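Local structure of inactive Zymogen C11 Protease (Parabacteroides distasonis, 6MZO) at residues E345-K348 against D349-W352; T197-G200 against D201-K205; N23-S26 against G27-S30; Q290-A293 against F294-S297. The protein probably cleaves peptide bonds once activated, as a clostripain-like cysteine protease of family C11 in clan CD, and is captured here as an inactive zymogen. All blocks are in the same frame, centred on the assembly; numbering follows the deposited sequence.

Contact 1 (E345-K348 against D349-W352); sequences EWYK and DLEW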
loop_
_atom_site.group_PDB
_atom_site.type_symbol
_atom_site.label_atom_id
_atom_site.label_comp_id
_atom_site.label_asym_id
_atom_site.label_seq_id
_atom_site.Cartn_x
_atom_site.Cartn_y
_atom_site.Cartn_z
ATOM N N GLU A 345 -13.756 17.978 3.731
ATOM C CA GLU A 345 -15.083 17.498 3.382
ATOM C C GLU A 345 -14.982 16.129 2.620
ATOM O O GLU A 345 -15.751 15.212 2.901
ATOM C CB GLU A 345 -15.853 18.561 2.584
ATOM C CG GLU A 345 -15.667 18.523 1.095
ATOM C CD GLU A 345 -16.419 19.649 0.376
ATOM O OE1 GLU A 345 -16.500 20.787 0.917
ATOM O OE2 GLU A 345 -16.946 19.362 -0.725
ATOM N N TRP A 346 -14.008 15.984 1.728
ATOM C CA TRP A 346 -13.733 14.699 1.085
ATOM C C TRP A 346 -13.486 13.591 2.112
ATOM O O TRP A 346 -13.986 12.477 1.982
ATOM C CB TRP A 346 -12.508 14.834 0.161
ATOM C CG TRP A 346 -12.038 13.575 -0.402
ATOM C CD1 TRP A 346 -12.513 12.947 -1.529
ATOM C CD2 TRP A 346 -11.000 12.771 0.098
ATOM N NE1 TRP A 346 -11.834 11.777 -1.736
ATOM C CE2 TRP A 346 -10.888 11.649 -0.755
ATOM C CE3 TRP A 346 -10.133 12.878 1.197
ATOM C CZ2 TRP A 346 -9.944 10.639 -0.540
ATOM C CZ3 TRP A 346 -9.193 11.843 1.409
ATOM C CH2 TRP A 346 -9.124 10.755 0.537
ATOM N N TYR A 347 -12.725 13.922 3.135
ATOM C CA TYR A 347 -12.363 12.963 4.140
ATOM C C TYR A 347 -13.558 12.350 4.823
ATOM O O TYR A 347 -13.472 11.229 5.302
ATOM C CB TYR A 347 -11.484 13.639 5.180
ATOM C CG TYR A 347 -10.718 12.708 6.075
ATOM C CD1 TYR A 347 -9.697 11.854 5.584
ATOM C CD2 TYR A 347 -11.008 12.706 7.421
ATOM C CE1 TYR A 347 -8.949 11.053 6.470
ATOM C CE2 TYR A 347 -10.302 11.911 8.314
ATOM C CZ TYR A 347 -9.291 11.077 7.824
ATOM O OH TYR A 347 -8.627 10.340 8.739
ATOM N N LYS A 348 -14.666 13.103 4.879
ATOM C CA LYS A 348 -15.857 12.672 5.625
ATOM C C LYS A 348 -16.551 11.446 5.028
ATOM O O LYS A 348 -17.334 10.779 5.711
ATOM C CB LYS A 348 -16.835 13.837 5.774
ATOM C CG LYS A 348 -16.235 14.928 6.711
ATOM C CD LYS A 348 -17.179 16.133 6.880
ATOM C CE LYS A 348 -16.615 17.066 7.929
ATOM N NZ LYS A 348 -17.270 18.410 7.907
ATOM N N ASP A 349 -16.182 11.079 3.811
ATOM C CA ASP A 349 -16.778 9.895 3.237
ATOM C C ASP A 349 -15.968 8.651 3.538
ATOM O O ASP A 349 -16.404 7.564 3.161
ATOM C CB ASP A 349 -16.919 10.041 1.743
ATOM C CG ASP A 349 -17.961 11.084 1.361
ATOM O OD1 ASP A 349 -19.015 11.131 2.031
ATOM O OD2 ASP A 349 -17.691 11.850 0.417
ATOM N N LEU A 350 -14.778 8.774 4.147
ATOM C CA LEU A 350 -14.001 7.536 4.456
ATOM C C LEU A 350 -14.555 6.750 5.653
ATOM O O LEU A 350 -15.014 7.329 6.638
ATOM C CB LEU A 350 -12.553 7.899 4.766
ATOM C CG LEU A 350 -11.796 8.432 3.562
ATOM C CD1 LEU A 350 -10.412 8.779 4.021
ATOM C CD2 LEU A 350 -11.744 7.373 2.495
ATOM N N GLU A 351 -14.483 5.419 5.586
ATOM C CA GLU A 351 -14.950 4.606 6.672
ATOM C C GLU A 351 -14.266 4.920 8.007
ATOM O O GLU A 351 -14.926 4.938 9.060
ATOM C CB GLU A 351 -14.712 3.125 6.325
ATOM C CG GLU A 351 -15.390 2.157 7.249
ATOM C CD GLU A 351 -15.162 0.698 6.817
ATOM O OE1 GLU A 351 -14.471 0.478 5.802
ATOM O OE2 GLU A 351 -15.745 -0.224 7.450
ATOM N N TRP A 352 -12.954 5.144 7.971
ATOM C CA TRP A 352 -12.231 5.525 9.190
ATOM C C TRP A 352 -12.855 6.780 9.841
ATOM O O TRP A 352 -13.100 6.815 11.039
ATOM C CB TRP A 352 -10.738 5.750 8.884
ATOM C CG TRP A 352 -9.951 6.245 10.080
ATOM C CD1 TRP A 352 -9.672 7.542 10.366
ATOM C CD2 TRP A 352 -9.348 5.439 11.107
ATOM N NE1 TRP A 352 -8.913 7.610 11.560
ATOM C CE2 TRP A 352 -8.696 6.328 12.013
ATOM C CE3 TRP A 352 -9.318 4.071 11.356
ATOM C CZ2 TRP A 352 -8.029 5.878 13.164
ATOM C CZ3 TRP A 352 -8.617 3.602 12.472
ATOM C CH2 TRP A 352 -8.012 4.513 13.374
HETATM O O HOH W 1 -15.235 11.701 -0.308
#
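Leu-350 pushes one methyl, CD1, into the hollow between the rings of Trp-346 and Tyr-347 as the chain leaves helix 341-347. CD1 lies obliquely to the tyrosine ring, 3.5 Å from CD1 of Tyr-347, and 4.2 Å from CH2 of Trp-346. The leucine and tyrosine side chains cross at about a right angle. The ring of Tyr-347 reaches forward along the turn because CG is turned away from the backbone N (chi1 -164°), and it runs beside Trp-352, whose CD1 is 3.4 Å from the tyrosine OH. That hydroxyl is hydrogen-bonded to Glu-169, while Trp-120 and Ile-143 also press on Leu-350. Two backbone bonds fix the bend: Asp-349 N to Trp-346 O is nearly straight (171°), and Leu-350 N reaches Tyr-347 O at 3.0 Å, closing a type I beta turn. Leu-350 occupies the N-cap position of helix 351-357. On the polar side a water donates to Trp-346 O at 2.7 Å and to Asp-349 OD2 at 2.6 Å. The chemistry is therefore divided: apolar contact of the leucine methyl holds one side of the turn, while two backbone bonds and a bridging water secure the polar side.

Contact 2 (T197-G200 against D201-K205); sequences TIMG and DMFKK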
loop_
_atom_site.group_PDB
_atom_site.type_symbol
_atom_site.label_atom_id
_atom_site.label_comp_id
_atom_site.label_asym_id
_atom_site.label_seq_id
_atom_site.Cartn_x
_atom_site.Cartn_y
_atom_site.Cartn_z
ATOM N N THR A 197 14.226 -10.253 -4.233
ATOM C CA THR A 197 14.557 -10.930 -2.989
ATOM C C THR A 197 13.314 -11.412 -2.244
ATOM O O THR A 197 13.465 -12.098 -1.219
ATOM C CB THR A 197 15.370 -10.039 -1.982
ATOM O OG1 THR A 197 14.641 -8.858 -1.601
ATOM C CG2 THR A 197 16.708 -9.651 -2.553
ATOM N N ILE A 198 12.110 -11.029 -2.648
ATOM C CA ILE A 198 10.909 -11.383 -1.836
ATOM C C ILE A 198 9.997 -12.472 -2.446
ATOM O O ILE A 198 8.904 -12.759 -1.899
ATOM C CB ILE A 198 9.991 -10.191 -1.564
ATOM C CG1 ILE A 198 9.613 -9.492 -2.870
ATOM C CG2 ILE A 198 10.842 -9.154 -0.667
ATOM C CD1 ILE A 198 8.375 -8.461 -2.663
ATOM N N MET A 199 10.380 -12.954 -3.639
ATOM C CA MET A 199 9.393 -13.844 -4.310
ATOM C C MET A 199 9.130 -15.109 -3.472
ATOM O O MET A 199 7.913 -15.471 -3.256
ATOM C CB MET A 199 9.876 -14.250 -5.728
ATOM C CG MET A 199 10.055 -13.012 -6.674
ATOM S SD MET A 199 8.623 -11.942 -6.762
ATOM C CE MET A 199 7.354 -13.150 -7.308
ATOM N N GLY A 200 10.164 -15.811 -3.049
ATOM C CA GLY A 200 9.900 -16.978 -2.181
ATOM C C GLY A 200 9.068 -16.644 -0.924
ATOM O O GLY A 200 8.195 -17.481 -0.519
ATOM N N ASP A 201 9.314 -15.490 -0.298
ATOM C CA ASP A 201 8.506 -15.124 0.875
ATOM C C ASP A 201 7.045 -15.026 0.552
ATOM O O ASP A 201 6.217 -15.356 1.469
ATOM C CB ASP A 201 9.033 -13.796 1.482
ATOM C CG ASP A 201 10.443 -13.957 2.064
ATOM O OD1 ASP A 201 10.787 -15.054 2.568
ATOM O OD2 ASP A 201 11.254 -12.989 1.995
ATOM N N MET A 202 6.678 -14.575 -0.658
ATOM C CA MET A 202 5.227 -14.504 -0.976
ATOM C C MET A 202 4.547 -15.894 -1.082
ATOM O O MET A 202 3.333 -15.951 -1.051
ATOM C CB MET A 202 4.986 -13.747 -2.326
ATOM C CG MET A 202 5.532 -12.399 -2.283
ATOM S SD MET A 202 5.086 -11.733 -4.035
ATOM C CE MET A 202 6.275 -10.474 -4.299
ATOM N N PHE A 203 5.343 -16.946 -1.261
ATOM C CA PHE A 203 4.795 -18.259 -1.623
ATOM C C PHE A 203 5.027 -19.312 -0.524
ATOM O O PHE A 203 4.733 -20.469 -0.755
ATOM C CB PHE A 203 5.408 -18.714 -2.954
ATOM C CG PHE A 203 4.772 -18.062 -4.133
ATOM C CD1 PHE A 203 3.548 -18.505 -4.585
ATOM C CD2 PHE A 203 5.340 -16.905 -4.759
ATOM C CE1 PHE A 203 2.942 -17.927 -5.654
ATOM C CE2 PHE A 203 4.744 -16.299 -5.818
ATOM C CZ PHE A 203 3.500 -16.770 -6.285
ATOM N N LYS A 204 5.606 -18.945 0.624
ATOM C CA LYS A 204 5.623 -19.903 1.806
ATOM C C LYS A 204 4.171 -20.310 2.153
ATOM O O LYS A 204 3.201 -19.573 1.871
ATOM C CB LYS A 204 6.311 -19.261 2.976
ATOM C CG LYS A 204 7.844 -19.053 2.641
ATOM C CD LYS A 204 8.575 -18.399 3.804
ATOM C CE LYS A 204 10.001 -18.030 3.365
ATOM N NZ LYS A 204 10.712 -17.303 4.499
ATOM N N LYS A 205 4.031 -21.480 2.753
ATOM C CA LYS A 205 2.664 -21.981 3.030
ATOM C C LYS A 205 1.827 -20.906 3.669
ATOM O O LYS A 205 0.684 -20.695 3.212
ATOM C CB LYS A 205 2.786 -23.227 3.896
ATOM C CG LYS A 205 1.474 -23.996 4.052
ATOM C CD LYS A 205 1.854 -25.333 4.642
ATOM C CE LYS A 205 0.700 -25.836 5.447
ATOM N NZ LYS A 205 -0.403 -26.260 4.605
HETATM O O HOH W 2 12.181 -14.471 -0.823
#
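Gly-200 O receives two N-H groups, a sound bond from Phe-203 N at 3.0 Å and a weak one from Lys-204 N at 3.2 Å. Met-202 N is shared, giving its better bond to Ile-198 O and a weak one to Met-199 O. Between Thr-197 O and Asp-201 N a water donates to the carbonyl and accepts from the amide. Asp-201 OD1 forms a salt bridge with the extended Lys-204, whose NZ stands 3.0 Å away nearly in line with the carboxylate C-O bond; Asp-208 is a second partner of the lysine, and Asp-201 OD2 pairs with Lys-215. An asparagine at Asp-201 would probably leave Lys-204 with Asp-208 alone of its two carboxylate partners and slacken the tie to Lys-215 on helix 209-220. Met-202 CE is wedged between Ile-198 CD1, a tight 3.3 Å away, and Met-199 SD, at 3.7 Å; the Met-199 chain curls back at chi2 and chi3 to reach it. Met-199 O meets the edge of the Phe-203 ring, in its plane, 3.3 Å from CD2. A loosely bonded helix end packed on strands 49-54 and 155-162 is consistent with the layered alpha/beta fold of clan CD peptidases.

Contact 3 (N23-S26 against G27-S30); sequences NSLS and GYVS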
loop_
_atom_site.group_PDB
_atom_site.type_symbol
_atom_site.label_atom_id
_atom_site.label_comp_id
_atom_site.label_asym_id
_atom_site.label_seq_id
_atom_site.Cartn_x
_atom_site.Cartn_y
_atom_site.Cartn_z
ATOM N N ASN A 23 1.769 4.961 -18.472
ATOM C CA ASN A 23 2.071 6.348 -18.163
ATOM C C ASN A 23 3.568 6.610 -18.283
ATOM O O ASN A 23 4.296 5.848 -18.934
ATOM C CB ASN A 23 1.563 6.717 -16.760
ATOM C CG ASN A 23 1.925 5.678 -15.710
ATOM O OD1 ASN A 23 3.095 5.495 -15.378
ATOM N ND2 ASN A 23 0.919 4.997 -15.176
ATOM N N SER A 24 4.021 7.684 -17.642
ATOM C CA SER A 24 5.428 8.078 -17.689
ATOM C C SER A 24 6.351 7.051 -17.025
ATOM O O SER A 24 7.572 7.188 -17.098
ATOM C CB SER A 24 5.626 9.453 -17.028
ATOM O OG SER A 24 5.204 9.446 -15.672
ATOM N N LEU A 25 5.769 6.036 -16.387
ATOM C CA LEU A 25 6.536 5.121 -15.547
ATOM C C LEU A 25 6.631 3.694 -16.100
ATOM O O LEU A 25 6.984 2.757 -15.377
ATOM C CB LEU A 25 5.934 5.070 -14.130
ATOM C CG LEU A 25 5.722 6.357 -13.332
ATOM C CD1 LEU A 25 5.096 6.045 -11.966
ATOM C CD2 LEU A 25 7.007 7.135 -13.150
ATOM N N SER A 26 6.302 3.510 -17.375
ATOM C CA SER A 26 6.339 2.191 -18.011
ATOM C C SER A 26 7.718 1.464 -17.936
ATOM O O SER A 26 7.809 0.210 -17.880
ATOM C CB SER A 26 5.921 2.360 -19.480
ATOM O OG SER A 26 5.658 1.096 -20.030
ATOM N N GLY A 27 8.794 2.268 -18.008
ATOM C CA GLY A 27 10.151 1.768 -17.821
ATOM C C GLY A 27 10.325 1.044 -16.506
ATOM O O GLY A 27 11.052 0.042 -16.371
ATOM N N TYR A 28 9.673 1.589 -15.494
ATOM C CA TYR A 28 9.737 0.976 -14.179
ATOM C C TYR A 28 9.020 -0.388 -14.112
ATOM O O TYR A 28 9.384 -1.271 -13.339
ATOM C CB TYR A 28 9.152 1.899 -13.132
ATOM C CG TYR A 28 10.082 3.040 -12.850
ATOM C CD1 TYR A 28 11.388 2.800 -12.446
ATOM C CD2 TYR A 28 9.685 4.338 -13.029
ATOM C CE1 TYR A 28 12.280 3.844 -12.211
ATOM C CE2 TYR A 28 10.568 5.395 -12.787
ATOM C CZ TYR A 28 11.861 5.131 -12.376
ATOM O OH TYR A 28 12.727 6.184 -12.150
ATOM N N VAL A 29 7.967 -0.534 -14.910
ATOM C CA VAL A 29 7.280 -1.812 -14.946
ATOM C C VAL A 29 8.239 -2.832 -15.516
ATOM O O VAL A 29 8.386 -3.921 -14.974
ATOM C CB VAL A 29 5.988 -1.788 -15.820
ATOM C CG1 VAL A 29 5.406 -3.188 -15.912
ATOM C CG2 VAL A 29 4.936 -0.851 -15.199
ATOM N N SER A 30 8.885 -2.479 -16.614
ATOM C CA SER A 30 9.896 -3.405 -17.184
ATOM C C SER A 30 11.023 -3.769 -16.218
ATOM O O SER A 30 11.443 -4.957 -16.146
ATOM C CB SER A 30 10.540 -2.810 -18.460
ATOM O OG SER A 30 9.561 -2.472 -19.421
#
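Gly-27 follows Ser-26 in the first turn of helix 26-43, whose approach from Asn-23 is a type I beta turn overlaid by an Asx turn. In that Asx turn Asn-23 OD1 accepts the N-H of Leu-25 at 2.9 Å, in the carbonyl plane and on a lone pair, which holds the amide group folded over the bend. Gly-27 itself brings no side chain to the contact. Tyr-28 comes next and carries the side-chain contact. Its N-H makes a weak bond to Leu-25 O, and its ring turns an edge to Leu-25: CB of Leu-25 lies in the plane of the ring, and CD2 of the leucine is 3.9 Å from CD2 of Tyr-28. The ring stands there because CG is anti to the carbonyl carbon (chi1 -74°), with Trp-114 of strand 109-115 against both side chains. With an alanine in place of Tyr-28, the Leu-25 side chain is likely to lose the ring edge that backs CD2 and to become freer to change its torsions. Val-29 N is divided between two carbonyls, both bonds weak: Leu-25 O at 3.5 Å and Ser-26 O at 3.1 Å. CB of Val-29 sits 3.4 Å from Ser-26 O, and the valine side chain also touches Trp-114 and Lys-56. Ser-30, whose OG is hydrogen-bonded to Lys-56 NZ, brings the first sound helical bond between the segments: its N lies 3.2 Å from Ser-26 O, the N-H nearly straight at 167°.

Contact 4 (Q290-A293 against F294-S297); sequences QYNA and FKRS
Tyr-291 and Lys-295, one turn apart on helix 288-301, make the principal side-chain contact, a CH-pi interaction. The lysine CE stands 3.8 Å from the centroid of the tyrosine ring, over one face and shifted toward the rim. A bend at chi3 (-83°) in an otherwise extended chain lays the methylene there. Asp-279 accepts the Tyr-291 hydroxyl, which is consistent with a steadied ring, and also touches Lys-295. Apolar packing joins Tyr-291 to Phe-294, three residues on: Tyr-291 CD1 is 4.0 Å from Phe-294 CD2, the two rings meeting obliquely. Phe-294 is buried further by an edge-to-face contact with Phe-278 and by Val-282 and Cys-242. Backbone bonds form an unbroken ladder of four i to i+4 steps. The shortest joins Phe-294 N to Gln-290 O at 2.8 Å, and Lys-295 N to Tyr-291 O is the straightest (168°); Arg-296 N and Ser-297 N continue it to the carbonyls of Asn-292 and Ala-293. Two waters add further polar links. One molecule accepts from Lys-295 NZ at 2.7 Å and donates weakly to Asn-292 OD1, joining two side chains that run side by side. Another donates to Ala-293 O at 2.9 Å and lies 3.2 Å from Ser-297 OG, a hydroxyl also hydrogen-bonded to Thr-241 and Glu-237. Regular bonding, with Phe-294 and Ser-297 turned inward while Arg-296 is exposed, marks an amphipathic alpha-helix laid against helices 235-246 and 278-283.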
loop_
_atom_site.group_PDB
_atom_site.type_symbol
_atom_site.label_atom_id
_atom_site.label_comp_id
_atom_site.label_asym_id
_atom_site.label_seq_id
_atom_site.Cartn_x
_atom_site.Cartn_y
_atom_site.Cartn_z
ATOM N N GLN A 290 -5.595 7.865 27.275
ATOM C CA GLN A 290 -5.889 7.524 25.883
ATOM C C GLN A 290 -4.640 7.240 25.048
ATOM O O GLN A 290 -4.636 6.344 24.196
ATOM C CB GLN A 290 -6.675 8.692 25.242
ATOM C CG GLN A 290 -8.050 8.849 25.846
ATOM C CD GLN A 290 -8.698 10.191 25.551
ATOM O OE1 GLN A 290 -8.063 11.128 25.030
ATOM N NE2 GLN A 290 -9.972 10.303 25.914
ATOM N N TYR A 291 -3.579 8.023 25.259
ATOM C CA TYR A 291 -2.341 7.825 24.515
ATOM C C TYR A 291 -1.716 6.484 24.870
ATOM O O TYR A 291 -1.239 5.784 23.951
ATOM C CB TYR A 291 -1.355 8.958 24.768
ATOM C CG TYR A 291 -0.119 8.976 23.874
ATOM C CD1 TYR A 291 -0.201 8.813 22.484
ATOM C CD2 TYR A 291 1.121 9.216 24.420
ATOM C CE1 TYR A 291 0.952 8.838 21.678
ATOM C CE2 TYR A 291 2.271 9.275 23.636
ATOM C CZ TYR A 291 2.182 9.098 22.271
ATOM O OH TYR A 291 3.353 9.170 21.546
ATOM N N ASN A 292 -1.745 6.085 26.144
ATOM C CA ASN A 292 -1.144 4.801 26.513
ATOM C C ASN A 292 -1.958 3.680 25.868
ATOM O O ASN A 292 -1.382 2.719 25.347
ATOM C CB ASN A 292 -1.070 4.649 28.030
ATOM C CG ASN A 292 0.039 5.520 28.648
ATOM O OD1 ASN A 292 0.970 5.969 27.955
ATOM N ND2 ASN A 292 -0.058 5.758 29.928
ATOM N N ALA A 293 -3.287 3.828 25.861
ATOM C CA ALA A 293 -4.158 2.808 25.221
ATOM C C ALA A 293 -3.887 2.721 23.714
ATOM O O ALA A 293 -3.823 1.631 23.125
ATOM C CB ALA A 293 -5.614 3.105 25.455
ATOM N N PHE A 294 -3.768 3.894 23.094
ATOM C CA PHE A 294 -3.423 3.978 21.662
ATOM C C PHE A 294 -2.107 3.269 21.373
ATOM O O PHE A 294 -2.029 2.464 20.438
ATOM C CB PHE A 294 -3.362 5.459 21.244
ATOM C CG PHE A 294 -2.759 5.663 19.912
ATOM C CD1 PHE A 294 -3.503 5.480 18.766
ATOM C CD2 PHE A 294 -1.395 6.037 19.811
ATOM C CE1 PHE A 294 -2.912 5.737 17.449
ATOM C CE2 PHE A 294 -0.804 6.279 18.556
ATOM C CZ PHE A 294 -1.533 6.094 17.381
ATOM N N LYS A 295 -1.072 3.553 22.161
ATOM C CA LYS A 295 0.230 2.852 21.976
ATOM C C LYS A 295 0.129 1.341 22.077
ATOM O O LYS A 295 0.753 0.626 21.252
ATOM C CB LYS A 295 1.269 3.408 22.956
ATOM C CG LYS A 295 1.724 4.815 22.489
ATOM C CD LYS A 295 2.934 5.316 23.293
ATOM C CE LYS A 295 2.511 5.948 24.602
ATOM N NZ LYS A 295 3.707 6.486 25.337
ATOM N N ARG A 296 -0.686 0.856 23.008
ATOM C CA ARG A 296 -0.871 -0.603 23.106
ATOM C C ARG A 296 -1.579 -1.193 21.879
ATOM O O ARG A 296 -1.213 -2.295 21.422
ATOM C CB ARG A 296 -1.635 -0.939 24.367
ATOM C CG ARG A 296 -0.793 -0.761 25.613
ATOM C CD ARG A 296 -1.494 -1.333 26.820
ATOM N NE ARG A 296 -0.510 -1.662 27.854
ATOM C CZ ARG A 296 -0.681 -1.487 29.165
ATOM N NH1 ARG A 296 -1.815 -0.994 29.650
ATOM N NH2 ARG A 296 0.299 -1.813 29.997
ATOM N N SER A 297 -2.563 -0.444 21.353
ATOM C CA SER A 297 -3.290 -0.939 20.191
ATOM C C SER A 297 -2.392 -0.938 18.963
ATOM O O SER A 297 -2.441 -1.899 18.167
ATOM C CB SER A 297 -4.563 -0.126 19.928
ATOM O OG SER A 297 -5.492 -0.379 21.001
HETATM O O HOH W 3 3.440 8.210 27.343
HETATM O O HOH W 4 -5.518 -0.451 24.224
#

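How the contacts relate
All four contacts are local, each within one helix or at a helix end, and none touches another. Contacts 2 and 3 lie near opposite ends of helix 26-43: contact 3 starts it, while Met-199 and Gly-200 of contact 2 meet Ile-36 and Asp-43 of it; their centres are 24 Å apart, with nearest atoms about 11 Å apart. Contacts 1 and 4 come closest, about 7 Å between nearest atoms. Contacts 3 and 4, whose centres are 42 Å apart, are on opposite sides of the chain's centre, as are contacts 1 and 2. A bound glycerol, probably from the crystallisation liquor, sits about 4 Å from the Lys-348 side chain of contact 1.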